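Local coordinates for N-acyl-D-glutamate deacylase (Bordetella bronchiseptica, PDB 3GIP), which probably hydrolyses N-acyl-D-glutamate to D-glutamate and the free acid, as a zinc-binding member of the amidohydrolase superfamily, at residues F9-G14 against H49-S54; L188-G193 against T216-N221; G258-T263 against E348-R353; L291-A296 against T331-L336. All coordinates share one frame; numbering follows the deposited sequence.

Interaction 1 of 4, residues F9-G14 against H49-S54; sequences FKITGG and HAWDAS
Lys10 to Thr12 pair with Ala50 to Asp52 as neighbouring parallel strands in the small mixed sheet that accompanies the TIM barrel, as in other amidohydrolases. Strand 50-52 is outermost in this sheet; strand 7-12 gives its other edge to strand 28-32, through Phe9 with Val31 and Ile11 with Leu29. The central bonds are regular, Trp51 N to Lys10 O at 2.9 Å and Thr12 N to Trp51 O at 3.0 Å, whereas Lys10 N to His49 O is weak. Beyond the strand end Ala53 N still donates to Thr12 O, at 2.6 Å. His49 CB sits over the centre of the Phe9 ring, 3.5 Å from its centroid, and the imidazole, near parallel at 20°, is slid aside and barely overlaps it; His49 ND1 is hydrogen-bonded to Asp8 O. The CE2-CZ edge of Phe9 points into the face of Trp51 in a T-shaped pair, with planes at 72° and Phe9 CZ 3.5 Å from Trp51 CE2. Ile11 lies side by side with the indole, and its CG2, anti to the backbone N, reaches Ala53 CB at 3.6 Å. On the other face of the sheet Lys10 CG rests on Ala50 CB while NZ runs on to the carbonyl of His45. Asp52 OD1 takes Ser54 OG at 2.6 Å on its syn lone pair and Ser54 N from above the carboxylate plane, an Asx turn. The chemistry is thus two-sided: Phe9, Ile11 and Trp51 pack on strands 428-431 and 452-457, while Lys10, Thr12 and Asp52 carry polar groups on the other face beside Ala50.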
loop_
_atom_site.group_PDB
_atom_site.type_symbol
_atom_site.label_atom_id
_atom_site.label_comp_id
_atom_site.label_asym_id
_atom_site.label_seq_id
_atom_site.Cartn_x
_atom_site.Cartn_y
_atom_site.Cartn_z
ATOM N N PHE A 9 -18.204 -3.717 22.762
ATOM C CA PHE A 9 -17.521 -4.932 22.345
ATOM C C PHE A 9 -16.423 -5.278 23.345
ATOM O O PHE A 9 -15.861 -4.401 23.998
ATOM C CB PHE A 9 -16.882 -4.713 20.967
ATOM C CG PHE A 9 -17.120 -5.830 19.986
ATOM C CD1 PHE A 9 -17.863 -5.603 18.832
ATOM C CD2 PHE A 9 -16.583 -7.099 20.196
ATOM C CE1 PHE A 9 -18.071 -6.618 17.899
ATOM C CE2 PHE A 9 -16.784 -8.125 19.267
ATOM C CZ PHE A 9 -17.531 -7.881 18.116
ATOM N N LYS A 10 -16.138 -6.565 23.482
ATOM C CA LYS A 10 -15.060 -6.998 24.355
ATOM C C LYS A 10 -14.472 -8.263 23.749
ATOM O O LYS A 10 -15.197 -9.115 23.238
ATOM C CB LYS A 10 -15.547 -7.247 25.791
ATOM C CG LYS A 10 -16.371 -8.500 26.028
ATOM C CD LYS A 10 -16.617 -8.662 27.525
ATOM C CE LYS A 10 -17.390 -9.930 27.856
ATOM N NZ LYS A 10 -17.569 -10.088 29.331
ATOM N N ILE A 11 -13.148 -8.348 23.770
ATOM C CA ILE A 11 -12.427 -9.493 23.230
ATOM C C ILE A 11 -11.642 -10.063 24.399
ATOM O O ILE A 11 -10.693 -9.445 24.885
ATOM C CB ILE A 11 -11.474 -9.053 22.109
ATOM C CG1 ILE A 11 -12.269 -8.321 21.025
ATOM C CG2 ILE A 11 -10.754 -10.265 21.534
ATOM C CD1 ILE A 11 -11.411 -7.693 19.949
ATOM N N THR A 12 -12.036 -11.249 24.844
ATOM C CA THR A 12 -11.413 -11.859 26.008
ATOM C C THR A 12 -10.621 -13.149 25.821
ATOM O O THR A 12 -10.738 -13.835 24.804
ATOM C CB THR A 12 -12.481 -12.128 27.079
ATOM O OG1 THR A 12 -11.875 -12.757 28.214
ATOM C CG2 THR A 12 -13.568 -13.035 26.517
ATOM N N GLY A 13 -9.811 -13.459 26.831
ATOM C CA GLY A 13 -9.019 -14.677 26.840
ATOM C C GLY A 13 -7.791 -14.759 25.953
ATOM O O GLY A 13 -7.062 -15.751 26.005
ATOM N N GLY A 14 -7.546 -13.728 25.154
ATOM C CA GLY A 14 -6.397 -13.766 24.266
ATOM C C GLY A 14 -5.148 -13.078 24.780
ATOM O O GLY A 14 -5.094 -12.612 25.921
ATOM N N HIS A 49 -21.429 -6.994 22.467
ATOM C CA HIS A 49 -20.858 -8.051 21.639
ATOM C C HIS A 49 -19.587 -8.544 22.312
ATOM O O HIS A 49 -18.899 -7.776 22.983
ATOM C CB HIS A 49 -20.510 -7.528 20.244
ATOM C CG HIS A 49 -21.657 -6.884 19.533
ATOM N ND1 HIS A 49 -22.013 -5.568 19.734
ATOM C CD2 HIS A 49 -22.536 -7.378 18.631
ATOM C CE1 HIS A 49 -23.062 -5.279 18.983
ATOM N NE2 HIS A 49 -23.398 -6.360 18.304
ATOM N N ALA A 50 -19.271 -9.821 22.133
ATOM C CA ALA A 50 -18.072 -10.373 22.743
ATOM C C ALA A 50 -17.456 -11.493 21.921
ATOM O O ALA A 50 -18.164 -12.327 21.353
ATOM C CB ALA A 50 -18.388 -10.874 24.145
ATOM N N TRP A 51 -16.129 -11.498 21.864
ATOM C CA TRP A 51 -15.384 -12.520 21.138
ATOM C C TRP A 51 -14.453 -13.256 22.093
ATOM O O TRP A 51 -13.852 -12.647 22.981
ATOM C CB TRP A 51 -14.535 -11.904 20.021
ATOM C CG TRP A 51 -15.282 -11.501 18.790
ATOM C CD1 TRP A 51 -16.539 -11.886 18.420
ATOM C CD2 TRP A 51 -14.786 -10.677 17.727
ATOM N NE1 TRP A 51 -16.855 -11.354 17.189
ATOM C CE2 TRP A 51 -15.796 -10.608 16.744
ATOM C CE3 TRP A 51 -13.581 -9.991 17.512
ATOM C CZ2 TRP A 51 -15.639 -9.880 15.558
ATOM C CZ3 TRP A 51 -13.426 -9.267 16.334
ATOM C CH2 TRP A 51 -14.452 -9.219 15.373
ATOM N N ASP A 52 -14.338 -14.564 21.904
ATOM C CA ASP A 52 -13.457 -15.385 22.724
ATOM C C ASP A 52 -12.153 -15.543 21.952
ATOM O O ASP A 52 -12.089 -16.287 20.973
ATOM C CB ASP A 52 -14.089 -16.756 22.982
ATOM C CG ASP A 52 -13.167 -17.694 23.741
ATOM O OD1 ASP A 52 -12.117 -17.234 24.238
ATOM O OD2 ASP A 52 -13.497 -18.895 23.848
ATOM N N ALA A 53 -11.121 -14.826 22.388
ATOM C CA ALA A 53 -9.823 -14.870 21.726
ATOM C C ALA A 53 -8.860 -15.865 22.359
ATOM O O ALA A 53 -7.647 -15.747 22.187
ATOM C CB ALA A 53 -9.199 -13.478 21.717
ATOM N N SER A 54 -9.390 -16.836 23.097
ATOM C CA SER A 54 -8.539 -17.840 23.723
ATOM C C SER A 54 -7.650 -18.468 22.653
ATOM O O SER A 54 -8.132 -18.840 21.582
ATOM C CB SER A 54 -9.389 -18.930 24.386
ATOM O OG SER A 54 -10.111 -18.415 25.494
#

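Interaction 2 of 4, residues L188-G193 against T216-N221; sequences LAYQPG and TSHIRN. With ZN (zinc ion), chain F; ACY (acetic acid), chain C.
His218 and Tyr190 meet at the mouth of the (beta/alpha)8 barrel, where the loop after strand 183-187 folds over the end of strand 214-218 beside the zinc site. The backbones are tied by Leu188 N, which donates to His218 O at 3.0 Å. The His218 side chain leaves its strand at CB with CG anti to the backbone N (chi1 170°). CG lies 3.0 Å from the zinc, as the carbon next to the ligating ND1. Around the ring, CD2 comes within 3.8 Å of Ala189 CB, and NE2 nears the same methyl at 3.6 Å. CE1 is met by the Tyr190 hydroxyl, 3.2 Å from OH, with the two ring planes oblique at 56°. At ND1 the ring ends on zinc, whose other protein ligands, Cys95 and His248, come from other parts of the barrel. Leu188 CB, meanwhile, packs against the backbone N of Arg220, whose guanidinium is engaged by Glu232, Ala194 and Ala196. An acetate, probably from the crystallisation liquor, holds zinc through both oxygens; its O atom also accepts from Tyr190 OH at 2.6 Å, while His218 ND1 binds the zinc at 2.0 Å.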
loop_
_atom_site.group_PDB
_atom_site.type_symbol
_atom_site.label_atom_id
_atom_site.label_comp_id
_atom_site.label_asym_id
_atom_site.label_seq_id
_atom_site.Cartn_x
_atom_site.Cartn_y
_atom_site.Cartn_z
ATOM N N LEU A 188 8.198 7.612 -10.807
ATOM C CA LEU A 188 9.270 8.018 -11.705
ATOM C C LEU A 188 9.637 7.020 -12.793
ATOM O O LEU A 188 10.333 7.365 -13.747
ATOM C CB LEU A 188 10.503 8.410 -10.881
ATOM C CG LEU A 188 10.211 9.471 -9.809
ATOM C CD1 LEU A 188 11.507 9.889 -9.136
ATOM C CD2 LEU A 188 9.524 10.686 -10.438
ATOM N N ALA A 189 9.150 5.790 -12.663
ATOM C CA ALA A 189 9.417 4.759 -13.659
ATOM C C ALA A 189 8.329 4.789 -14.729
ATOM O O ALA A 189 8.407 4.067 -15.722
ATOM C CB ALA A 189 9.451 3.378 -12.989
ATOM N N TYR A 190 7.315 5.628 -14.520
ATOM C CA TYR A 190 6.186 5.735 -15.443
ATOM C C TYR A 190 6.020 7.113 -16.069
ATOM O O TYR A 190 6.527 8.114 -15.562
ATOM C CB TYR A 190 4.873 5.434 -14.719
ATOM C CG TYR A 190 4.805 4.108 -14.012
ATOM C CD1 TYR A 190 5.004 2.918 -14.701
ATOM C CD2 TYR A 190 4.490 4.043 -12.654
ATOM C CE1 TYR A 190 4.886 1.690 -14.057
ATOM C CE2 TYR A 190 4.369 2.824 -12.002
ATOM C CZ TYR A 190 4.568 1.651 -12.711
ATOM O OH TYR A 190 4.444 0.438 -12.071
ATOM N N GLN A 191 5.285 7.149 -17.173
ATOM C CA GLN A 191 4.980 8.405 -17.837
ATOM C C GLN A 191 3.731 8.898 -17.121
ATOM O O GLN A 191 2.884 8.097 -16.720
ATOM C CB GLN A 191 4.670 8.173 -19.317
ATOM C CG GLN A 191 5.877 7.793 -20.147
ATOM C CD GLN A 191 6.966 8.844 -20.094
ATOM O OE1 GLN A 191 6.723 10.022 -20.366
ATOM N NE2 GLN A 191 8.176 8.425 -19.747
ATOM N N PRO A 192 3.590 10.219 -16.946
ATOM C CA PRO A 192 4.503 11.286 -17.366
ATOM C C PRO A 192 5.506 11.699 -16.286
ATOM O O PRO A 192 6.362 12.553 -16.519
ATOM C CB PRO A 192 3.546 12.416 -17.704
ATOM C CG PRO A 192 2.543 12.286 -16.592
ATOM C CD PRO A 192 2.298 10.783 -16.513
ATOM N N GLY A 193 5.399 11.094 -15.105
ATOM C CA GLY A 193 6.299 11.440 -14.015
ATOM C C GLY A 193 7.781 11.360 -14.335
ATOM O O GLY A 193 8.574 12.159 -13.835
ATOM N N THR A 216 6.042 9.828 -1.055
ATOM C CA THR A 216 6.247 8.385 -1.169
ATOM C C THR A 216 6.652 8.209 -2.625
ATOM O O THR A 216 6.169 8.934 -3.500
ATOM C CB THR A 216 4.969 7.580 -0.856
ATOM O OG1 THR A 216 3.973 7.836 -1.852
ATOM C CG2 THR A 216 4.429 7.962 0.516
ATOM N N SER A 217 7.533 7.256 -2.908
ATOM C CA SER A 217 7.986 7.118 -4.277
ATOM C C SER A 217 8.239 5.746 -4.864
ATOM O O SER A 217 8.881 4.892 -4.248
ATOM C CB SER A 217 9.263 7.952 -4.465
ATOM O OG SER A 217 9.777 7.839 -5.786
ATOM N N HIS A 218 7.696 5.548 -6.061
ATOM C CA HIS A 218 7.963 4.348 -6.828
ATOM C C HIS A 218 9.105 4.993 -7.609
ATOM O O HIS A 218 8.877 5.817 -8.503
ATOM C CB HIS A 218 6.785 3.999 -7.744
ATOM C CG HIS A 218 7.090 2.909 -8.725
ATOM N ND1 HIS A 218 6.208 1.884 -9.003
ATOM C CD2 HIS A 218 8.172 2.698 -9.513
ATOM C CE1 HIS A 218 6.736 1.091 -9.920
ATOM N NE2 HIS A 218 7.926 1.564 -10.246
ATOM N N ILE A 219 10.333 4.656 -7.234
ATOM C CA ILE A 219 11.511 5.264 -7.840
ATOM C C ILE A 219 11.708 5.078 -9.347
ATOM O O ILE A 219 11.063 4.244 -9.982
ATOM C CB ILE A 219 12.778 4.868 -7.042
ATOM C CG1 ILE A 219 13.033 3.364 -7.131
ATOM C CG2 ILE A 219 12.581 5.260 -5.573
ATOM C CD1 ILE A 219 14.226 2.918 -6.303
ATOM N N ARG A 220 12.611 5.880 -9.906
ATOM C CA ARG A 220 12.861 5.895 -11.345
ATOM C C ARG A 220 13.158 4.551 -11.998
ATOM O O ARG A 220 12.647 4.255 -13.079
ATOM C CB ARG A 220 13.977 6.894 -11.663
ATOM C CG ARG A 220 14.105 7.227 -13.144
ATOM C CD ARG A 220 15.046 8.408 -13.351
ATOM N NE ARG A 220 14.537 9.625 -12.721
ATOM C CZ ARG A 220 13.645 10.441 -13.278
ATOM N NH1 ARG A 220 13.165 10.177 -14.487
ATOM N NH2 ARG A 220 13.229 11.519 -12.622
ATOM N N ASN A 221 13.985 3.740 -11.351
ATOM C CA ASN A 221 14.312 2.433 -11.894
ATOM C C ASN A 221 14.625 1.496 -10.744
ATOM O O ASN A 221 15.281 1.887 -9.782
ATOM C CB ASN A 221 15.504 2.531 -12.845
ATOM C CG ASN A 221 15.843 1.201 -13.482
ATOM O OD1 ASN A 221 16.638 0.428 -12.949
ATOM N ND2 ASN A 221 15.224 0.918 -14.623
HETATM ZN ZN ZN F . 4.701 1.279 -7.820
HETATM C C ACY C . 3.080 -0.481 -8.986
HETATM O O ACY C . 3.658 0.367 -9.627
HETATM O OXT ACY C . 3.338 -0.622 -7.687
HETATM C CH3 ACY C . 2.072 -1.373 -9.652
#

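Interaction 3 of 4, residues G258-T263 against E348-R353; sequences GRSRAT and EDEVKR
Glu350 reaches out of helix 348-356 to the N-terminal end of helix 260-272, joining two outer helices of the TIM-barrel domain that lie far apart in sequence. Its carboxylate is the tight part of the contact. With CG anti to the backbone N (chi1 178°) and the chain extended, it comes up to the turn that starts the other helix. Gly258 N donates to Glu350 OE1 at 2.8 Å, on the syn side but out of the carboxylate plane. Glu350 OE2 is gripped twice: Ser260 N approaches nearly along the C-O axis at 3.1 Å, and Ser260 OG donates to the anti lone pair at 2.6 Å. A buried negative group held by N-H groups at the N-terminal end of a helix would probably be favoured by the helix dipole. Gly258, with phi at 102°, has the backbone shape that glycine permits.

The other side is looser and built of charged ends. Arg353 turns one guanidinium face to Arg261 NH2, which lies over its centre 3.8 Å above the plane, with the two planes 84° apart; the like charges are close, and the Arg353 NH2 to Glu350 OE2 salt bridge is long. The opposite face of Arg353 lies against Glu350 CA. Joining the two parts is a water that donates to Ser260 OG at 2.8 Å and accepts from Arg353 NE at 2.8 Å.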
loop_
_atom_site.group_PDB
_atom_site.type_symbol
_atom_site.label_atom_id
_atom_site.label_comp_id
_atom_site.label_asym_id
_atom_site.label_seq_id
_atom_site.Cartn_x
_atom_site.Cartn_y
_atom_site.Cartn_z
ATOM N N GLY A 258 21.123 -8.159 -4.532
ATOM C CA GLY A 258 22.087 -7.838 -3.498
ATOM C C GLY A 258 22.390 -6.359 -3.363
ATOM O O GLY A 258 22.990 -5.931 -2.374
ATOM N N ARG A 259 21.973 -5.570 -4.348
ATOM C CA ARG A 259 22.240 -4.139 -4.313
ATOM C C ARG A 259 21.488 -3.388 -3.223
ATOM O O ARG A 259 21.738 -2.203 -3.007
ATOM C CB ARG A 259 21.959 -3.517 -5.686
ATOM C CG ARG A 259 22.920 -4.016 -6.766
ATOM C CD ARG A 259 22.662 -3.378 -8.118
ATOM N NE ARG A 259 22.955 -1.948 -8.124
ATOM C CZ ARG A 259 22.815 -1.171 -9.193
ATOM N NH1 ARG A 259 22.388 -1.690 -10.335
ATOM N NH2 ARG A 259 23.094 0.124 -9.120
ATOM N N SER A 260 20.578 -4.065 -2.526
ATOM C CA SER A 260 19.844 -3.405 -1.454
ATOM C C SER A 260 20.794 -3.129 -0.291
ATOM O O SER A 260 20.502 -2.325 0.591
ATOM C CB SER A 260 18.660 -4.261 -0.987
ATOM O OG SER A 260 19.091 -5.506 -0.469
ATOM N N ARG A 261 21.941 -3.798 -0.277
ATOM C CA ARG A 261 22.884 -3.539 0.796
ATOM C C ARG A 261 23.340 -2.094 0.634
ATOM O O ARG A 261 23.478 -1.363 1.613
ATOM C CB ARG A 261 24.053 -4.527 0.725
ATOM C CG ARG A 261 23.554 -5.959 0.862
ATOM C CD ARG A 261 24.633 -6.983 1.155
ATOM N NE ARG A 261 24.022 -8.294 1.369
ATOM C CZ ARG A 261 24.675 -9.384 1.754
ATOM N NH1 ARG A 261 25.983 -9.337 1.976
ATOM N NH2 ARG A 261 24.014 -10.524 1.923
ATOM N N ALA A 262 23.524 -1.675 -0.615
ATOM C CA ALA A 262 23.946 -0.312 -0.908
ATOM C C ALA A 262 22.811 0.699 -0.736
ATOM O O ALA A 262 23.017 1.775 -0.171
ATOM C CB ALA A 262 24.499 -0.235 -2.326
ATOM N N THR A 263 21.615 0.363 -1.217
ATOM C CA THR A 263 20.491 1.292 -1.101
ATOM C C THR A 263 20.069 1.500 0.347
ATOM O O THR A 263 19.749 2.617 0.754
ATOM C CB THR A 263 19.263 0.822 -1.910
ATOM O OG1 THR A 263 18.856 -0.474 -1.457
ATOM C CG2 THR A 263 19.589 0.769 -3.398
ATOM N N GLU A 348 14.111 -13.832 -3.335
ATOM C CA GLU A 348 13.354 -13.887 -2.088
ATOM C C GLU A 348 14.215 -13.623 -0.856
ATOM O O GLU A 348 13.750 -13.022 0.108
ATOM C CB GLU A 348 12.664 -15.243 -1.933
ATOM C CG GLU A 348 11.679 -15.288 -0.771
ATOM C CD GLU A 348 11.156 -16.684 -0.489
ATOM O OE1 GLU A 348 10.905 -17.435 -1.454
ATOM O OE2 GLU A 348 10.984 -17.028 0.701
ATOM N N ASP A 349 15.465 -14.073 -0.866
ATOM C CA ASP A 349 16.314 -13.836 0.297
ATOM C C ASP A 349 16.552 -12.345 0.485
ATOM O O ASP A 349 16.691 -11.873 1.612
ATOM C CB ASP A 349 17.661 -14.559 0.166
ATOM C CG ASP A 349 17.529 -16.063 0.272
ATOM O OD1 ASP A 349 16.600 -16.538 0.960
ATOM O OD2 ASP A 349 18.370 -16.773 -0.320
ATOM N N GLU A 350 16.603 -11.605 -0.620
ATOM C CA GLU A 350 16.809 -10.165 -0.550
ATOM C C GLU A 350 15.533 -9.471 -0.079
ATOM O O GLU A 350 15.594 -8.516 0.696
ATOM C CB GLU A 350 17.235 -9.612 -1.912
ATOM C CG GLU A 350 17.430 -8.101 -1.920
ATOM C CD GLU A 350 18.429 -7.656 -2.963
ATOM O OE1 GLU A 350 18.324 -8.119 -4.116
ATOM O OE2 GLU A 350 19.315 -6.842 -2.630
ATOM N N VAL A 351 14.382 -9.939 -0.558
ATOM C CA VAL A 351 13.109 -9.361 -0.142
ATOM C C VAL A 351 13.040 -9.459 1.376
ATOM O O VAL A 351 12.642 -8.516 2.062
ATOM C CB VAL A 351 11.909 -10.134 -0.729
ATOM C CG1 VAL A 351 10.610 -9.528 -0.224
ATOM C CG2 VAL A 351 11.953 -10.098 -2.251
ATOM N N LYS A 352 13.439 -10.614 1.898
ATOM C CA LYS A 352 13.433 -10.848 3.332
ATOM C C LYS A 352 14.396 -9.923 4.075
ATOM O O LYS A 352 14.061 -9.411 5.147
ATOM C CB LYS A 352 13.772 -12.317 3.618
ATOM C CG LYS A 352 12.665 -13.286 3.218
ATOM C CD LYS A 352 13.082 -14.735 3.451
ATOM C CE LYS A 352 11.906 -15.680 3.287
ATOM N NZ LYS A 352 12.327 -17.105 3.417
ATOM N N ARG A 353 15.587 -9.702 3.518
ATOM C CA ARG A 353 16.557 -8.821 4.168
ATOM C C ARG A 353 16.051 -7.383 4.207
ATOM O O ARG A 353 16.264 -6.664 5.185
ATOM C CB ARG A 353 17.906 -8.848 3.442
ATOM C CG ARG A 353 18.665 -10.156 3.548
ATOM C CD ARG A 353 20.142 -9.940 3.223
ATOM N NE ARG A 353 20.364 -9.467 1.856
ATOM C CZ ARG A 353 20.367 -10.250 0.780
ATOM N NH1 ARG A 353 20.161 -11.553 0.905
ATOM N NH2 ARG A 353 20.575 -9.733 -0.426
HETATM O O HOH W 1 20.324 -6.620 1.747
#

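Interaction 4 of 4, residues L291-A296 against T331-L336; sequences LIPERA and TAARRL. With FMT (formic acid), chain E.
Leu291 and Pro293 lean on Ala333 and its neighbours in helix 329-336, a small apolar contact between a loop and one side of a helix. The apolar touches come first. Leu291 has CG anti to the backbone N (chi1 178°), which carries that atom toward the helix. Its CD2 lies 3.9 Å from Ala333 CB and 3.9 Å from Leu336 CB; the same methyl also lies 3.6 Å from Ala333 O. Pro293 opposes its ring to the helix, its CG 3.9 Å from Ala333 CB, and the methyl of Ala333 also meets Pro293 CA. The outer corner of the proline meets the aliphatic root of Arg334, Pro293 CG to Arg334 CG at 4.1 Å.

Polar bonds do not cross between the two segments. Each is held within itself: Arg295 N bonds to Ile292 O and Ala296 N to Pro293 O in the short 3-10 turn, and Leu336 N to Ala332 O in the helix.

Ionic binding points the other way. Arg295, extended from CG to NE, holds a formate, probably from the crystallisation liquor, as a two-pronged fork: NH1 to O1 at 2.7 Å and NH2 to O2 at 2.9 Å, both nearly straight. Ile292 CD1 lies over one face of the guanidinium, and Tyr343 makes a cation-pi contact with it. Ser287 also holds the formate. The site may mark where an acidic group of the substrate sits.

The loop follows strand 287-290 of the three-stranded antiparallel sheet, Leu291 touching Ala339 and Ala341 of strand 339-343 and Ile304 of strand 303-307, while Leu336 also meets Trp325 of helix 318-325.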
loop_
_atom_site.group_PDB
_atom_site.type_symbol
_atom_site.label_atom_id
_atom_site.label_comp_id
_atom_site.label_asym_id
_atom_site.label_seq_id
_atom_site.Cartn_x
_atom_site.Cartn_y
_atom_site.Cartn_z
ATOM N N LEU A 291 2.067 -4.004 -18.648
ATOM C CA LEU A 291 2.945 -4.773 -19.516
ATOM C C LEU A 291 3.863 -3.794 -20.233
ATOM O O LEU A 291 3.403 -2.829 -20.852
ATOM C CB LEU A 291 2.138 -5.580 -20.536
ATOM C CG LEU A 291 2.967 -6.397 -21.533
ATOM C CD1 LEU A 291 3.830 -7.405 -20.791
ATOM C CD2 LEU A 291 2.035 -7.114 -22.496
ATOM N N ILE A 292 5.164 -4.046 -20.142
ATOM C CA ILE A 292 6.172 -3.189 -20.758
ATOM C C ILE A 292 6.920 -3.982 -21.826
ATOM O O ILE A 292 7.736 -4.847 -21.516
ATOM C CB ILE A 292 7.148 -2.681 -19.678
ATOM C CG1 ILE A 292 6.365 -1.897 -18.621
ATOM C CG2 ILE A 292 8.227 -1.815 -20.306
ATOM C CD1 ILE A 292 7.131 -1.634 -17.343
ATOM N N PRO A 293 6.641 -3.701 -23.108
ATOM C CA PRO A 293 7.293 -4.405 -24.215
ATOM C C PRO A 293 8.819 -4.411 -24.168
ATOM O O PRO A 293 9.452 -5.362 -24.628
ATOM C CB PRO A 293 6.753 -3.682 -25.446
ATOM C CG PRO A 293 5.379 -3.284 -25.013
ATOM C CD PRO A 293 5.631 -2.756 -23.615
ATOM N N GLU A 294 9.404 -3.357 -23.610
ATOM C CA GLU A 294 10.856 -3.260 -23.526
ATOM C C GLU A 294 11.474 -4.331 -22.630
ATOM O O GLU A 294 12.692 -4.511 -22.624
ATOM C CB GLU A 294 11.269 -1.871 -23.030
ATOM C CG GLU A 294 10.829 -0.727 -23.939
ATOM C CD GLU A 294 9.490 -0.131 -23.533
ATOM O OE1 GLU A 294 8.489 -0.873 -23.472
ATOM O OE2 GLU A 294 9.440 1.091 -23.275
ATOM N N ARG A 295 10.636 -5.039 -21.876
ATOM C CA ARG A 295 11.110 -6.095 -20.979
ATOM C C ARG A 295 10.938 -7.478 -21.603
ATOM O O ARG A 295 11.377 -8.481 -21.038
ATOM C CB ARG A 295 10.342 -6.055 -19.654
ATOM C CG ARG A 295 10.568 -4.804 -18.822
ATOM C CD ARG A 295 9.767 -4.876 -17.536
ATOM N NE ARG A 295 9.955 -3.703 -16.686
ATOM C CZ ARG A 295 9.411 -3.566 -15.482
ATOM N NH1 ARG A 295 8.647 -4.529 -14.985
ATOM N NH2 ARG A 295 9.630 -2.467 -14.769
ATOM N N ALA A 296 10.306 -7.524 -22.773
ATOM C CA ALA A 296 10.046 -8.785 -23.463
ATOM C C ALA A 296 11.267 -9.684 -23.627
ATOM O O ALA A 296 11.152 -10.911 -23.555
ATOM C CB ALA A 296 9.422 -8.506 -24.828
ATOM N N THR A 331 6.651 -7.950 -30.150
ATOM C CA THR A 331 5.495 -7.729 -31.009
ATOM C C THR A 331 4.231 -8.212 -30.307
ATOM O O THR A 331 3.203 -7.540 -30.333
ATOM C CB THR A 331 5.654 -8.479 -32.344
ATOM O OG1 THR A 331 6.757 -7.916 -33.066
ATOM C CG2 THR A 331 4.388 -8.367 -33.188
ATOM N N ALA A 332 4.309 -9.380 -29.680
ATOM C CA ALA A 332 3.159 -9.923 -28.972
ATOM C C ALA A 332 2.756 -8.981 -27.841
ATOM O O ALA A 332 1.571 -8.729 -27.629
ATOM C CB ALA A 332 3.485 -11.307 -28.413
ATOM N N ALA A 333 3.744 -8.460 -27.118
ATOM C CA ALA A 333 3.469 -7.547 -26.011
ATOM C C ALA A 333 2.736 -6.307 -26.515
ATOM O O ALA A 333 1.820 -5.808 -25.865
ATOM C CB ALA A 333 4.775 -7.143 -25.320
ATOM N N ARG A 334 3.143 -5.812 -27.679
ATOM C CA ARG A 334 2.504 -4.636 -28.252
ATOM C C ARG A 334 1.064 -4.932 -28.665
ATOM O O ARG A 334 0.190 -4.075 -28.533
ATOM C CB ARG A 334 3.311 -4.133 -29.449
ATOM C CG ARG A 334 4.656 -3.554 -29.048
ATOM C CD ARG A 334 5.541 -3.272 -30.250
ATOM N NE ARG A 334 6.830 -2.722 -29.844
ATOM C CZ ARG A 334 7.902 -2.672 -30.629
ATOM N NH1 ARG A 334 7.843 -3.142 -31.868
ATOM N NH2 ARG A 334 9.033 -2.149 -30.174
ATOM N N ARG A 335 0.812 -6.143 -29.154
ATOM C CA ARG A 335 -0.536 -6.517 -29.570
ATOM C C ARG A 335 -1.455 -6.715 -28.372
ATOM O O ARG A 335 -2.673 -6.574 -28.485
ATOM C CB ARG A 335 -0.509 -7.802 -30.401
ATOM C CG ARG A 335 0.201 -7.681 -31.734
ATOM C CD ARG A 335 0.063 -8.976 -32.520
ATOM N NE ARG A 335 0.867 -8.981 -33.738
ATOM C CZ ARG A 335 0.976 -10.030 -34.548
ATOM N NH1 ARG A 335 0.328 -11.154 -34.268
ATOM N NH2 ARG A 335 1.740 -9.964 -35.631
ATOM N N LEU A 336 -0.865 -7.046 -27.226
ATOM C CA LEU A 336 -1.622 -7.268 -25.997
ATOM C C LEU A 336 -2.022 -5.974 -25.300
ATOM O O LEU A 336 -2.924 -5.969 -24.462
ATOM C CB LEU A 336 -0.796 -8.116 -25.025
ATOM C CG LEU A 336 -0.611 -9.593 -25.376
ATOM C CD1 LEU A 336 0.510 -10.184 -24.527
ATOM C CD2 LEU A 336 -1.917 -10.342 -25.150
HETATM C C FMT E . 7.893 -3.365 -11.700
HETATM O O1 FMT E . 7.849 -4.368 -12.369
HETATM O O2 FMT E . 8.240 -2.205 -12.268
#

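Along the chain interaction 1 closes first, then interaction 2, and interaction 4 is nested inside the loop closed by interaction 3. Interaction 1 lies in the small sheet at the far end, its centre about 45 Å from that of interaction 2 and 52 Å from that of interaction 4, on the opposite side of the chain's centre from both. Interactions 2 and 3 belong to the TIM barrel; their centres are about 20 Å apart. Interaction 4 sits in the insertion with the antiparallel sheet, its nearest atoms about 5 Å from interaction 2. The formate held by Arg295 lies about 4 Å from the side chain of zinc ligand His218, consistent with a shared pocket.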